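Local coordinates for protein D-glycero-alpha-D-manno-heptose 7-phosphate kinase (Campylobacter jejuni subsp. jejuni, PDB 4N3O) that phosphorylates D-glycero-alpha-D-manno-heptose 7-phosphate at C-1 with ATP, the first step from that sugar toward the GDP-heptose used in capsule biosynthesis, at residues A38-Y43 with Q328-T333. Sequence-based numbering, arbitrary orientation.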
ATOM      1  N   ALA A  38     -12.378  -7.691  -1.807  1.00 33.83           N
ATOM      2  CA  ALA A  38     -11.668  -6.556  -2.352  1.00 32.15           C
ATOM      3  C   ALA A  38     -10.193  -6.823  -2.287  1.00 29.54           C
ATOM      4  O   ALA A  38      -9.703  -7.285  -1.271  1.00 30.62           O
ATOM      5  CB  ALA A  38     -12.011  -5.313  -1.542  1.00 30.57           C
ATOM      6  N   THR A  39      -9.486  -6.541  -3.371  1.00 28.50           N
ATOM      7  CA  THR A  39      -8.046  -6.766  -3.379  1.00 29.01           C
ATOM      8  C   THR A  39      -7.342  -5.743  -2.555  1.00 29.71           C
ATOM      9  O   THR A  39      -7.813  -4.602  -2.424  1.00 33.33           O
ATOM     10  CB  THR A  39      -7.473  -6.769  -4.801  1.00 28.92           C
ATOM     11  OG1 THR A  39      -7.911  -5.605  -5.505  1.00 36.13           O
ATOM     12  CG2 THR A  39      -7.941  -8.000  -5.553  1.00 29.72           C
ATOM     13  N   ILE A  40      -6.210  -6.146  -1.983  1.00 32.97           N
ATOM     14  CA  ILE A  40      -5.405  -5.256  -1.157  1.00 32.04           C
ATOM     15  C   ILE A  40      -3.951  -5.238  -1.575  1.00 32.49           C
ATOM     16  O   ILE A  40      -3.506  -6.098  -2.320  1.00 31.83           O
ATOM     17  CB  ILE A  40      -5.532  -5.592   0.320  1.00 33.80           C
ATOM     18  CG1 ILE A  40      -5.169  -7.055   0.583  1.00 37.72           C
ATOM     19  CG2 ILE A  40      -6.947  -5.317   0.776  1.00 35.07           C
ATOM     20  CD1 ILE A  40      -5.176  -7.404   2.060  1.00 39.20           C
ATOM     21  N   SER A  41      -3.214  -4.267  -1.038  1.00 33.30           N
ATOM     22  CA  SER A  41      -1.815  -4.007  -1.397  1.00 35.40           C
ATOM     23  C   SER A  41      -0.784  -4.966  -0.789  1.00 35.09           C
ATOM     24  O   SER A  41       0.266  -4.535  -0.346  1.00 36.44           O
ATOM     25  CB  SER A  41      -1.454  -2.549  -1.010  1.00 34.13           C
ATOM     26  OG  SER A  41      -1.564  -2.363   0.406  1.00 36.06           O
ATOM     27  N   LEU A  42      -1.106  -6.250  -0.747  1.00 34.37           N
ATOM     28  CA  LEU A  42      -0.203  -7.281  -0.246  1.00 34.53           C
ATOM     29  C   LEU A  42      -0.204  -8.224  -1.434  1.00 34.16           C
ATOM     30  O   LEU A  42      -1.257  -8.620  -1.921  1.00 32.61           O
ATOM     31  CB  LEU A  42      -0.738  -7.935   1.021  1.00 36.02           C
ATOM     32  CG  LEU A  42      -0.958  -6.979   2.193  1.00 38.71           C
ATOM     33  CD1 LEU A  42      -1.713  -7.661   3.314  1.00 42.40           C
ATOM     34  CD2 LEU A  42       0.356  -6.447   2.710  1.00 40.74           C
ATOM     35  N   TYR A  43       0.974  -8.583  -1.898  1.00 33.57           N
ATOM     36  CA  TYR A  43       1.078  -9.277  -3.142  1.00 33.78           C
ATOM     37  C   TYR A  43       1.932 -10.521  -3.177  1.00 33.70           C
ATOM     38  O   TYR A  43       2.751 -10.781  -2.292  1.00 37.45           O
ATOM     39  CB  TYR A  43       1.759  -8.305  -4.137  1.00 34.26           C
ATOM     40  CG  TYR A  43       1.099  -6.953  -4.344  1.00 33.01           C
ATOM     41  CD1 TYR A  43       0.078  -6.799  -5.267  1.00 31.78           C
ATOM     42  CD2 TYR A  43       1.551  -5.804  -3.665  1.00 34.22           C
ATOM     43  CE1 TYR A  43      -0.509  -5.562  -5.490  1.00 34.18           C
ATOM     44  CE2 TYR A  43       0.957  -4.554  -3.878  1.00 31.20           C
ATOM     45  CZ  TYR A  43      -0.058  -4.445  -4.805  1.00 32.93           C
ATOM     46  OH  TYR A  43      -0.661  -3.239  -5.047  1.00 35.43           O
ATOM     47  N   GLN A 328      -0.568  -4.878   9.952  1.00 39.78           N
ATOM     48  CA  GLN A 328      -0.173  -4.778   8.568  1.00 39.10           C
ATOM     49  C   GLN A 328      -0.954  -3.678   7.872  1.00 43.31           C
ATOM     50  O   GLN A 328      -2.151  -3.812   7.667  1.00 46.86           O
ATOM     51  CB  GLN A 328      -0.416  -6.113   7.863  1.00 41.63           C
ATOM     52  CG  GLN A 328      -0.084  -6.116   6.380  1.00 43.31           C
ATOM     53  CD  GLN A 328       1.403  -5.916   6.118  1.00 45.16           C
ATOM     54  OE1 GLN A 328       2.224  -6.751   6.482  1.00 50.58           O
ATOM     55  NE2 GLN A 328       1.745  -4.821   5.474  1.00 47.67           N
ATOM     56  N   ASP A 329      -0.281  -2.579   7.537  1.00 46.88           N
ATOM     57  CA  ASP A 329      -0.905  -1.494   6.797  1.00 47.35           C
ATOM     58  C   ASP A 329      -1.183  -2.010   5.387  1.00 44.04           C
ATOM     59  O   ASP A 329      -0.478  -2.884   4.883  1.00 42.39           O
ATOM     60  CB  ASP A 329       0.026  -0.263   6.661  1.00 51.80           C
ATOM     61  CG  ASP A 329       0.249   0.498   7.983  1.00 63.35           C
ATOM     62  OD1 ASP A 329      -0.395   0.184   9.019  1.00 62.18           O
ATOM     63  OD2 ASP A 329       1.083   1.445   7.969  1.00 68.69           O
ATOM     64  N   PHE A 330      -2.196  -1.441   4.750  1.00 40.84           N
ATOM     65  CA  PHE A 330      -2.556  -1.813   3.411  1.00 38.88           C
ATOM     66  C   PHE A 330      -3.512  -0.796   2.827  1.00 37.14           C
ATOM     67  O   PHE A 330      -4.092  -0.021   3.550  1.00 35.59           O
ATOM     68  CB  PHE A 330      -3.271  -3.176   3.428  1.00 38.65           C
ATOM     69  CG  PHE A 330      -4.641  -3.119   4.004  1.00 37.87           C
ATOM     70  CD1 PHE A 330      -4.835  -3.204   5.360  1.00 37.67           C
ATOM     71  CD2 PHE A 330      -5.755  -2.969   3.171  1.00 41.54           C
ATOM     72  CE1 PHE A 330      -6.114  -3.154   5.899  1.00 41.54           C
ATOM     73  CE2 PHE A 330      -7.037  -2.899   3.701  1.00 42.59           C
ATOM     74  CZ  PHE A 330      -7.216  -2.995   5.071  1.00 44.06           C
ATOM     75  N   SER A 331      -3.695  -0.850   1.514  1.00 39.20           N
ATOM     76  CA  SER A 331      -4.684  -0.038   0.809  1.00 39.05           C
ATOM     77  C   SER A 331      -5.520  -1.025   0.007  1.00 37.35           C
ATOM     78  O   SER A 331      -5.079  -2.146  -0.244  1.00 33.45           O
ATOM     79  CB  SER A 331      -4.016   0.843  -0.238  1.00 39.39           C
ATOM     80  OG  SER A 331      -2.858   1.437   0.257  1.00 52.72           O
ATOM     81  N   PHE A 332      -6.704  -0.611  -0.417  1.00 35.15           N
ATOM     82  CA  PHE A 332      -7.477  -1.418  -1.350  1.00 36.01           C
ATOM     83  C   PHE A 332      -6.942  -1.047  -2.721  1.00 36.62           C
ATOM     84  O   PHE A 332      -6.693   0.114  -2.965  1.00 43.87           O
ATOM     85  CB  PHE A 332      -8.964  -1.112  -1.262  1.00 33.01           C
ATOM     86  CG  PHE A 332      -9.559  -1.506   0.042  1.00 35.05           C
ATOM     87  CD1 PHE A 332      -9.659  -2.856   0.392  1.00 35.57           C
ATOM     88  CD2 PHE A 332     -10.022  -0.558   0.930  1.00 35.85           C
ATOM     89  CE1 PHE A 332     -10.197  -3.245   1.603  1.00 33.75           C
ATOM     90  CE2 PHE A 332     -10.572  -0.948   2.142  1.00 36.02           C
ATOM     91  CZ  PHE A 332     -10.652  -2.298   2.481  1.00 35.50           C
ATOM     92  N   THR A 333      -6.706  -2.015  -3.596  1.00 39.35           N
ATOM     93  CA  THR A 333      -6.205  -1.700  -4.942  1.00 38.15           C
ATOM     94  C   THR A 333      -7.294  -1.807  -5.977  1.00 40.96           C
ATOM     95  O   THR A 333      -8.272  -2.533  -5.788  1.00 40.70           O
ATOM     96  CB  THR A 333      -5.102  -2.654  -5.405  1.00 41.06           C
ATOM     97  OG1 THR A 333      -5.627  -3.990  -5.484  1.00 38.21           O
ATOM     98  CG2 THR A 333      -3.918  -2.593  -4.471  1.00 43.20           C
TER
HETATM   99  O   HOH W   1      -9.851  -3.271  -3.771  0.50 17.84           O
HETATM  100  O   HOH W   2       0.531  -2.750   2.110  1.00 45.99           O
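Ile40 and Phe332 form a single beta bridge: Thr333 N donates to Thr39 O at 3.0 Å and Ser41 N to Ser331 O at 2.9 Å, the end-to-end directions of 38-43 and 328-333 lying 112° apart. The Thr333 N-H reaches Thr39 O from above its carbonyl plane, and water 1 also donates to that oxygen while tying it to Thr333 O. Ser41, at the corner between strands 31-40 and 42-50, adds a side-chain bond. With OG held between its own backbone N and carbonyl carbon (chi1 63°), it accepts from Ser331 N at 2.8 Å and donates a hydrogen bond to water 2, which donates in turn to Asp329 O. The Gln328 amide, folded back by a bend at chi2, holds that same carbonyl through NE2, nearly straight and on a lone pair; its CD and NE2 lie against Leu42 CD2. At the other end the threonine side chains cross at about a right angle, Thr39 OG1 and Thr333 OG1 sharing a hydrogen bond of 2.8 Å. Thr333 CG2 turns instead to Tyr43 OH, 3.4 Å away. Ile40 lays its CG2 methyl against both rings, 3.6 Å from Phe330 CD2 and 3.7 Å from Phe332 CD1; the Phe330 rim rests over one face of Phe332, whose edge receives Thr39 O. The contact thus joins the large sheet of this GHMP kinase to the loop returning from the four-stranded sheet toward strand 338-341. Leu42 lies beside Leu116, a probable ATP-binding residue. Strand 6-21 pairs with both strands that meet at Ser41, Phe330 packs on strand 202-206, and Glu199 of helix 192-200 accepts from Phe332 N.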